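Local coordinates for MUTM (fpg) protein (Thermus thermophilus, PDB 1EE8), which belongs to the MutM (Fpg) family, whose members combine a beta-rich N-terminal domain with an H2TH domain and a zinc finger, at residues Phe105-Arg108 / Glu114-Leu117; Phe53-Phe56 / Val62-Val65; Asn161-Glu166 / Arg195-Glu200. All blocks are in the same frame, centred on the assembly; numbering follows the deposited sequence.

Interaction 1: Phe105-Arg108 / Glu114-Leu117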
loop_
_atom_site.group_PDB
_atom_site.type_symbol
_atom_site.label_atom_id
_atom_site.label_comp_id
_atom_site.label_asym_id
_atom_site.label_seq_id
_atom_site.Cartn_x
_atom_site.Cartn_y
_atom_site.Cartn_z
ATOM N N PHE A 105 2.672 -10.405 -3.789
ATOM C CA PHE A 105 1.485 -9.894 -3.119
ATOM C C PHE A 105 1.833 -9.125 -1.856
ATOM O O PHE A 105 2.414 -9.678 -0.920
ATOM C CB PHE A 105 0.560 -11.046 -2.721
ATOM C CG PHE A 105 0.144 -11.924 -3.860
ATOM C CD1 PHE A 105 -0.992 -11.626 -4.608
ATOM C CD2 PHE A 105 0.871 -13.068 -4.169
ATOM C CE1 PHE A 105 -1.402 -12.461 -5.649
ATOM C CE2 PHE A 105 0.467 -13.911 -5.212
ATOM C CZ PHE A 105 -0.675 -13.602 -5.949
ATOM N N GLY A 106 1.477 -7.848 -1.834
ATOM C CA GLY A 106 1.708 -7.047 -0.649
ATOM C C GLY A 106 0.406 -7.183 0.114
ATOM O O GLY A 106 -0.660 -6.884 -0.425
ATOM N N VAL A 107 0.467 -7.650 1.351
ATOM C CA VAL A 107 -0.760 -7.824 2.122
ATOM C C VAL A 107 -0.576 -7.560 3.609
ATOM O O VAL A 107 0.524 -7.684 4.133
ATOM C CB VAL A 107 -1.298 -9.266 1.994
ATOM C CG1 VAL A 107 -1.646 -9.586 0.538
ATOM C CG2 VAL A 107 -0.263 -10.239 2.529
ATOM N N ARG A 108 -1.659 -7.181 4.281
ATOM C CA ARG A 108 -1.597 -6.986 5.721
ATOM C C ARG A 108 -1.350 -8.419 6.184
ATOM O O ARG A 108 -1.833 -9.356 5.552
ATOM C CB ARG A 108 -2.936 -6.485 6.256
ATOM C CG ARG A 108 -3.290 -5.076 5.812
ATOM C CD ARG A 108 -3.234 -4.100 6.986
ATOM N NE ARG A 108 -1.919 -4.059 7.628
ATOM C CZ ARG A 108 -1.643 -3.346 8.718
ATOM N NH1 ARG A 108 -2.592 -2.612 9.293
ATOM N NH2 ARG A 108 -0.422 -3.364 9.237
ATOM N N GLU A 114 -6.624 -12.773 -1.275
ATOM C CA GLU A 114 -6.177 -12.747 -2.661
ATOM C C GLU A 114 -5.341 -13.976 -2.987
ATOM O O GLU A 114 -5.102 -14.280 -4.155
ATOM C CB GLU A 114 -5.356 -11.485 -2.923
ATOM C CG GLU A 114 -6.180 -10.207 -2.980
ATOM C CD GLU A 114 -5.326 -8.954 -2.936
ATOM O OE1 GLU A 114 -5.846 -7.872 -3.282
ATOM O OE2 GLU A 114 -4.139 -9.046 -2.545
ATOM N N ILE A 115 -4.911 -14.681 -1.946
ATOM C CA ILE A 115 -4.092 -15.880 -2.093
ATOM C C ILE A 115 -4.733 -16.999 -1.264
ATOM O O ILE A 115 -4.133 -17.518 -0.322
ATOM C CB ILE A 115 -2.668 -15.616 -1.563
ATOM C CG1 ILE A 115 -2.276 -14.164 -1.846
ATOM C CG2 ILE A 115 -1.673 -16.544 -2.250
ATOM C CD1 ILE A 115 -1.084 -13.682 -1.052
ATOM N N PRO A 116 -5.970 -17.384 -1.608
ATOM C CA PRO A 116 -6.686 -18.439 -0.882
ATOM C C PRO A 116 -5.978 -19.789 -0.757
ATOM O O PRO A 116 -6.147 -20.483 0.245
ATOM C CB PRO A 116 -8.022 -18.527 -1.624
ATOM C CG PRO A 116 -7.682 -18.058 -3.001
ATOM C CD PRO A 116 -6.773 -16.893 -2.743
ATOM N N LEU A 117 -5.187 -20.165 -1.758
ATOM C CA LEU A 117 -4.467 -21.434 -1.696
ATOM C C LEU A 117 -3.652 -21.465 -0.411
ATOM O O LEU A 117 -3.532 -22.494 0.252
ATOM C CB LEU A 117 -3.525 -21.587 -2.896
ATOM C CG LEU A 117 -2.573 -22.793 -2.839
ATOM C CD1 LEU A 117 -3.381 -24.079 -2.745
ATOM C CD2 LEU A 117 -1.674 -22.816 -4.071
HETATM O O HOH W 1 -1.598 -7.991 -2.745
#
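F105 and I115 form the apolar centre of this contact, in which the chain leaves strand 103-108 of the N-terminal beta sheet, turns back through a loop, and brings E114 and I115 back against the strand, shortly before helix 117-120 begins. The main interaction is a CH-pi contact. I115 CG1 stands over one face of the F105 ring, 3.9 Å from its centroid and only 13° off the ring normal. Plain hydrophobic packing extends it: I115 CD1 sits over the CG end of the ring, 3.5 Å from F105 CB, and lies more loosely against V107 CG1 at 4.4 Å. With its chi1 of -56°, the ring swings beside the backbone N, where the isoleucine lies over it. V65 on the adjacent strand 62-67 and F53 on strand 53-58 beyond it also touch I115, which thus packs against the sheet.

No direct hydrogen bond joins the two segments, and their polar link is a water. E114 runs out nearly extended, it and V107 reaching past one another in opposing senses, with OE2 4.0 Å from V107 CG1. One water bridges the segments, 2.7 Å from G106 O and 2.8 Å from E114 OE2.

Interaction 2: Phe53-Phe56 / Val62-Val65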
loop_
_atom_site.group_PDB
_atom_site.type_symbol
_atom_site.label_atom_id
_atom_site.label_comp_id
_atom_site.label_asym_id
_atom_site.label_seq_id
_atom_site.Cartn_x
_atom_site.Cartn_y
_atom_site.Cartn_z
ATOM N N PHE A 53 5.132 -21.102 -1.248
ATOM C CA PHE A 53 5.171 -19.654 -1.106
ATOM C C PHE A 53 6.289 -19.188 -0.201
ATOM O O PHE A 53 6.628 -19.838 0.788
ATOM C CB PHE A 53 3.865 -19.103 -0.526
ATOM C CG PHE A 53 2.671 -19.302 -1.403
ATOM C CD1 PHE A 53 1.848 -20.411 -1.236
ATOM C CD2 PHE A 53 2.340 -18.357 -2.374
ATOM C CE1 PHE A 53 0.712 -20.572 -2.017
ATOM C CE2 PHE A 53 1.205 -18.512 -3.162
ATOM C CZ PHE A 53 0.392 -19.615 -2.984
ATOM N N LEU A 54 6.844 -18.040 -0.549
ATOM C CA LEU A 54 7.897 -17.428 0.235
ATOM C C LEU A 54 7.217 -16.199 0.836
ATOM O O LEU A 54 6.546 -15.451 0.124
ATOM C CB LEU A 54 9.036 -17.022 -0.693
ATOM C CG LEU A 54 10.449 -16.898 -0.136
ATOM C CD1 LEU A 54 10.856 -18.188 0.562
ATOM C CD2 LEU A 54 11.397 -16.574 -1.288
ATOM N N LEU A 55 7.355 -16.005 2.141
ATOM C CA LEU A 55 6.732 -14.856 2.787
ATOM C C LEU A 55 7.742 -14.023 3.568
ATOM O O LEU A 55 8.406 -14.528 4.473
ATOM C CB LEU A 55 5.615 -15.298 3.741
ATOM C CG LEU A 55 4.386 -16.048 3.218
ATOM C CD1 LEU A 55 4.728 -17.511 2.952
ATOM C CD2 LEU A 55 3.274 -15.955 4.258
ATOM N N PHE A 56 7.864 -12.751 3.201
ATOM C CA PHE A 56 8.753 -11.842 3.901
ATOM C C PHE A 56 7.899 -11.147 4.959
ATOM O O PHE A 56 6.939 -10.445 4.623
ATOM C CB PHE A 56 9.328 -10.798 2.937
ATOM C CG PHE A 56 10.300 -11.359 1.940
ATOM C CD1 PHE A 56 11.666 -11.358 2.203
ATOM C CD2 PHE A 56 9.849 -11.909 0.743
ATOM C CE1 PHE A 56 12.571 -11.899 1.286
ATOM C CE2 PHE A 56 10.743 -12.450 -0.177
ATOM C CZ PHE A 56 12.108 -12.445 0.098
ATOM N N VAL A 62 2.892 -6.383 8.007
ATOM C CA VAL A 62 2.756 -6.546 6.566
ATOM C C VAL A 62 3.536 -7.770 6.093
ATOM O O VAL A 62 4.517 -8.173 6.721
ATOM C CB VAL A 62 3.300 -5.300 5.818
ATOM C CG1 VAL A 62 3.530 -5.627 4.354
ATOM C CG2 VAL A 62 2.314 -4.131 5.953
ATOM N N GLU A 63 3.090 -8.367 4.993
ATOM C CA GLU A 63 3.789 -9.506 4.418
ATOM C C GLU A 63 3.911 -9.338 2.911
ATOM O O GLU A 63 2.977 -8.893 2.243
ATOM C CB GLU A 63 3.056 -10.827 4.708
ATOM C CG GLU A 63 2.939 -11.182 6.181
ATOM C CD GLU A 63 2.275 -12.532 6.416
ATOM O OE1 GLU A 63 1.117 -12.730 5.981
ATOM O OE2 GLU A 63 2.913 -13.399 7.047
ATOM N N LEU A 64 5.079 -9.670 2.379
ATOM C CA LEU A 64 5.273 -9.614 0.945
ATOM C C LEU A 64 5.314 -11.087 0.570
ATOM O O LEU A 64 6.275 -11.794 0.872
ATOM C CB LEU A 64 6.585 -8.923 0.584
ATOM C CG LEU A 64 6.839 -8.742 -0.918
ATOM C CD1 LEU A 64 5.696 -7.962 -1.558
ATOM C CD2 LEU A 64 8.155 -8.009 -1.119
ATOM N N VAL A 65 4.244 -11.553 -0.057
ATOM C CA VAL A 65 4.166 -12.943 -0.447
ATOM C C VAL A 65 4.688 -13.101 -1.858
ATOM O O VAL A 65 4.355 -12.311 -2.745
ATOM C CB VAL A 65 2.711 -13.464 -0.355
ATOM C CG1 VAL A 65 2.632 -14.913 -0.841
ATOM C CG2 VAL A 65 2.229 -13.358 1.081
#
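Strands 53-56 and 62-65 form an antiparallel beta hairpin, their short axes 4.7 Å apart at closest approach and 147° apart in direction, with F56 and L64 as a hydrogen-bonded pair and L55 and V65 as the non-hydrogen-bonded pair beside it. F56 N donates to L64 O over 3.0 Å in a nearly straight bond (178° at the hydrogen), although the N-H comes in tilted from the carbonyl plane. In return L64 N donates to F56 O, also at 3.0 Å but within the plane of that carbonyl. CA-H...O contacts supplement these bonds, V65 CA lying 3.5 Å from L54 O and E63 CA meeting F56 O.

On the face that carries L55 and V65, the two branches of V65 divide the work. CG1, anti to the backbone N (chi1 177°), touches F53 CD2 at 3.8 Å, while CG2 meets L55 CG at 4.1 Å, the leucine and valine side chains running alongside each other. One methyl of the leucine, L55 CD2, comes up at a slant to the carboxylate of E63, 3.8 Å from OE2. That buried carboxylate is satisfied by the chain just past strand 103-108: OE1 bonds to Y112 OH and G110 N, and OE2 makes a salt bridge to R109.

The opposite face carries F56 and L64, whose CB atoms touch, and helix 3-17 packs on F56 through L13. The F56 ring is placed with its edge to the partner strand: L64 O, already accepting from F56 N, lies near the ring plane, 3.6 Å from F56 CD2.

Interaction 3: Asn161-Glu166 / Arg195-Glu200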
loop_
_atom_site.group_PDB
_atom_site.type_symbol
_atom_site.label_atom_id
_atom_site.label_comp_id
_atom_site.label_asym_id
_atom_site.label_seq_id
_atom_site.Cartn_x
_atom_site.Cartn_y
_atom_site.Cartn_z
ATOM N N ASN A 161 5.489 -31.894 -9.403
ATOM C CA ASN A 161 5.813 -33.013 -10.273
ATOM C C ASN A 161 7.085 -33.769 -9.913
ATOM O O ASN A 161 7.075 -34.996 -9.807
ATOM C CB ASN A 161 5.909 -32.528 -11.720
ATOM C CG ASN A 161 4.549 -32.327 -12.354
ATOM O OD1 ASN A 161 3.684 -33.205 -12.293
ATOM N ND2 ASN A 161 4.348 -31.163 -12.960
ATOM N N ILE A 162 8.183 -33.040 -9.739
ATOM C CA ILE A 162 9.465 -33.664 -9.425
ATOM C C ILE A 162 9.438 -34.574 -8.200
ATOM O O ILE A 162 9.737 -35.768 -8.290
ATOM C CB ILE A 162 10.566 -32.599 -9.219
ATOM C CG1 ILE A 162 10.826 -31.868 -10.539
ATOM C CG2 ILE A 162 11.855 -33.255 -8.711
ATOM C CD1 ILE A 162 11.913 -30.821 -10.459
ATOM N N TYR A 163 9.058 -34.018 -7.057
ATOM C CA TYR A 163 9.050 -34.799 -5.841
ATOM C C TYR A 163 7.920 -35.802 -5.722
ATOM O O TYR A 163 8.045 -36.787 -4.993
ATOM C CB TYR A 163 9.147 -33.850 -4.652
ATOM C CG TYR A 163 10.416 -33.039 -4.782
ATOM C CD1 TYR A 163 10.380 -31.703 -5.162
ATOM C CD2 TYR A 163 11.667 -33.650 -4.651
ATOM C CE1 TYR A 163 11.551 -30.993 -5.419
ATOM C CE2 TYR A 163 12.846 -32.948 -4.910
ATOM C CZ TYR A 163 12.778 -31.620 -5.294
ATOM O OH TYR A 163 13.932 -30.927 -5.565
ATOM N N ALA A 164 6.821 -35.576 -6.434
ATOM C CA ALA A 164 5.742 -36.557 -6.406
ATOM C C ALA A 164 6.297 -37.777 -7.160
ATOM O O ALA A 164 6.266 -38.900 -6.654
ATOM C CB ALA A 164 4.501 -36.026 -7.107
ATOM N N ASP A 165 6.814 -37.543 -8.366
ATOM C CA ASP A 165 7.385 -38.621 -9.174
ATOM C C ASP A 165 8.476 -39.377 -8.395
ATOM O O ASP A 165 8.468 -40.608 -8.333
ATOM C CB ASP A 165 7.994 -38.063 -10.474
ATOM C CG ASP A 165 6.941 -37.670 -11.509
ATOM O OD1 ASP A 165 5.736 -37.672 -11.181
ATOM O OD2 ASP A 165 7.326 -37.356 -12.657
ATOM N N GLU A 166 9.407 -38.645 -7.787
ATOM C CA GLU A 166 10.485 -39.291 -7.048
ATOM C C GLU A 166 10.004 -40.047 -5.808
ATOM O O GLU A 166 10.520 -41.110 -5.488
ATOM C CB GLU A 166 11.556 -38.264 -6.655
ATOM C CG GLU A 166 12.364 -37.723 -7.836
ATOM C CD GLU A 166 13.143 -38.808 -8.568
ATOM O OE1 GLU A 166 12.923 -38.973 -9.785
ATOM O OE2 GLU A 166 13.977 -39.492 -7.929
ATOM N N ARG A 195 8.511 -37.937 2.661
ATOM C CA ARG A 195 9.243 -37.165 3.653
ATOM C C ARG A 195 10.762 -37.246 3.480
ATOM O O ARG A 195 11.464 -36.247 3.659
ATOM C CB ARG A 195 8.840 -37.621 5.060
ATOM C CG ARG A 195 7.320 -37.685 5.254
ATOM C CD ARG A 195 6.945 -37.736 6.724
ATOM N NE ARG A 195 7.313 -36.490 7.386
ATOM C CZ ARG A 195 7.009 -36.184 8.641
ATOM N NH1 ARG A 195 6.325 -37.038 9.390
ATOM N NH2 ARG A 195 7.376 -35.014 9.142
ATOM N N GLU A 196 11.265 -38.424 3.120
ATOM C CA GLU A 196 12.705 -38.619 2.918
ATOM C C GLU A 196 13.219 -37.871 1.695
ATOM O O GLU A 196 14.273 -37.242 1.738
ATOM C CB GLU A 196 13.034 -40.097 2.726
ATOM C CG GLU A 196 12.724 -40.999 3.891
ATOM C CD GLU A 196 13.098 -42.437 3.589
ATOM O OE1 GLU A 196 14.295 -42.697 3.335
ATOM O OE2 GLU A 196 12.198 -43.302 3.596
ATOM N N VAL A 197 12.483 -37.964 0.593
ATOM C CA VAL A 197 12.896 -37.292 -0.633
ATOM C C VAL A 197 12.941 -35.783 -0.439
ATOM O O VAL A 197 13.884 -35.121 -0.865
ATOM C CB VAL A 197 11.950 -37.635 -1.812
ATOM C CG1 VAL A 197 12.330 -36.829 -3.044
ATOM C CG2 VAL A 197 12.042 -39.115 -2.129
ATOM N N LEU A 198 11.928 -35.236 0.218
ATOM C CA LEU A 198 11.889 -33.799 0.443
ATOM C C LEU A 198 13.032 -33.393 1.357
ATOM O O LEU A 198 13.753 -32.435 1.073
ATOM C CB LEU A 198 10.543 -33.391 1.051
ATOM C CG LEU A 198 9.311 -33.535 0.146
ATOM C CD1 LEU A 198 8.051 -33.134 0.927
ATOM C CD2 LEU A 198 9.464 -32.648 -1.096
ATOM N N ALA A 199 13.206 -34.138 2.446
ATOM C CA ALA A 199 14.272 -33.852 3.400
ATOM C C ALA A 199 15.619 -33.925 2.689
ATOM O O ALA A 199 16.486 -33.082 2.900
ATOM C CB ALA A 199 14.227 -34.856 4.571
ATOM N N GLU A 200 15.787 -34.934 1.837
ATOM C CA GLU A 200 17.028 -35.088 1.088
ATOM C C GLU A 200 17.212 -33.946 0.084
ATOM O O GLU A 200 18.301 -33.376 -0.030
ATOM C CB GLU A 200 17.043 -36.438 0.357
ATOM C CG GLU A 200 17.320 -37.631 1.269
ATOM C CD GLU A 200 17.189 -38.969 0.558
ATOM O OE1 GLU A 200 17.546 -39.050 -0.639
ATOM O OE2 GLU A 200 16.742 -39.944 1.205
#
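Y163 OH is gripped by two groups beyond this contact, hydrogen-bonding to E5 OE1 and S207 OG, while the base and one edge of the same side chain pack against V197 and L198. The contact joins helices 161-170 and 184-203 of the H2TH domain. Their short axes approach to 9.6 Å with N-to-C directions 133° apart, and Y163 and V197 stand where the backbones come nearest.

V197 CG1 meets the Y163 ring at its edge, close to the ring plane, 3.6 Å from CD2. A chi1 of 175° carries this methyl away from the valine's backbone N and into the angle between the tyrosine ring and E166, whose CB lies 4.0 Å from V197 CG1. L198 comes in beside it: its CD2 is 3.8 Å from Y163 CB and equally close to Y163 CG, approaching the ring obliquely. One face of that ring is covered from within its own helix by I162 CG2, 3.8 Å above the plane and over the centre.

The E166 side chain meets V197 through CB. Its chain bends at chi2 (-62°), and the buried carboxylate turns off to accept backbone N-H groups, OE2 from A229 and OE1 from V230 and Y231.

Between 161-166 and 195-200 the contact is apolar packing; an E200-R170 salt bridge joins the same helices further along. The interface here thus rests on shape fit and burial, while the polar ends of Y163 and E166 tie their helix to helix 3-17 and to later loops.

Read from the N terminus, the three contacts follow in series, none enclosing or crossing another. Interaction 2 comes first, closing the tight hairpin between strands 53-58 and 62-67. Interaction 1 closes an equally short loop, folding the chain after strand 103-108 back onto that strand. These two touch: strand 103-108 pairs with strand 62-67 in the same sheet, probably through hydrogen bonds between F105 N and V65 O and between E63 N and V107 O. Interaction 3 bridges a longer, partly helical span in the H2TH domain. It lies on the opposite side of the chain's centre from the other two, its nearest atoms about 12 Å from interaction 2 and about 13 Å from interaction 1.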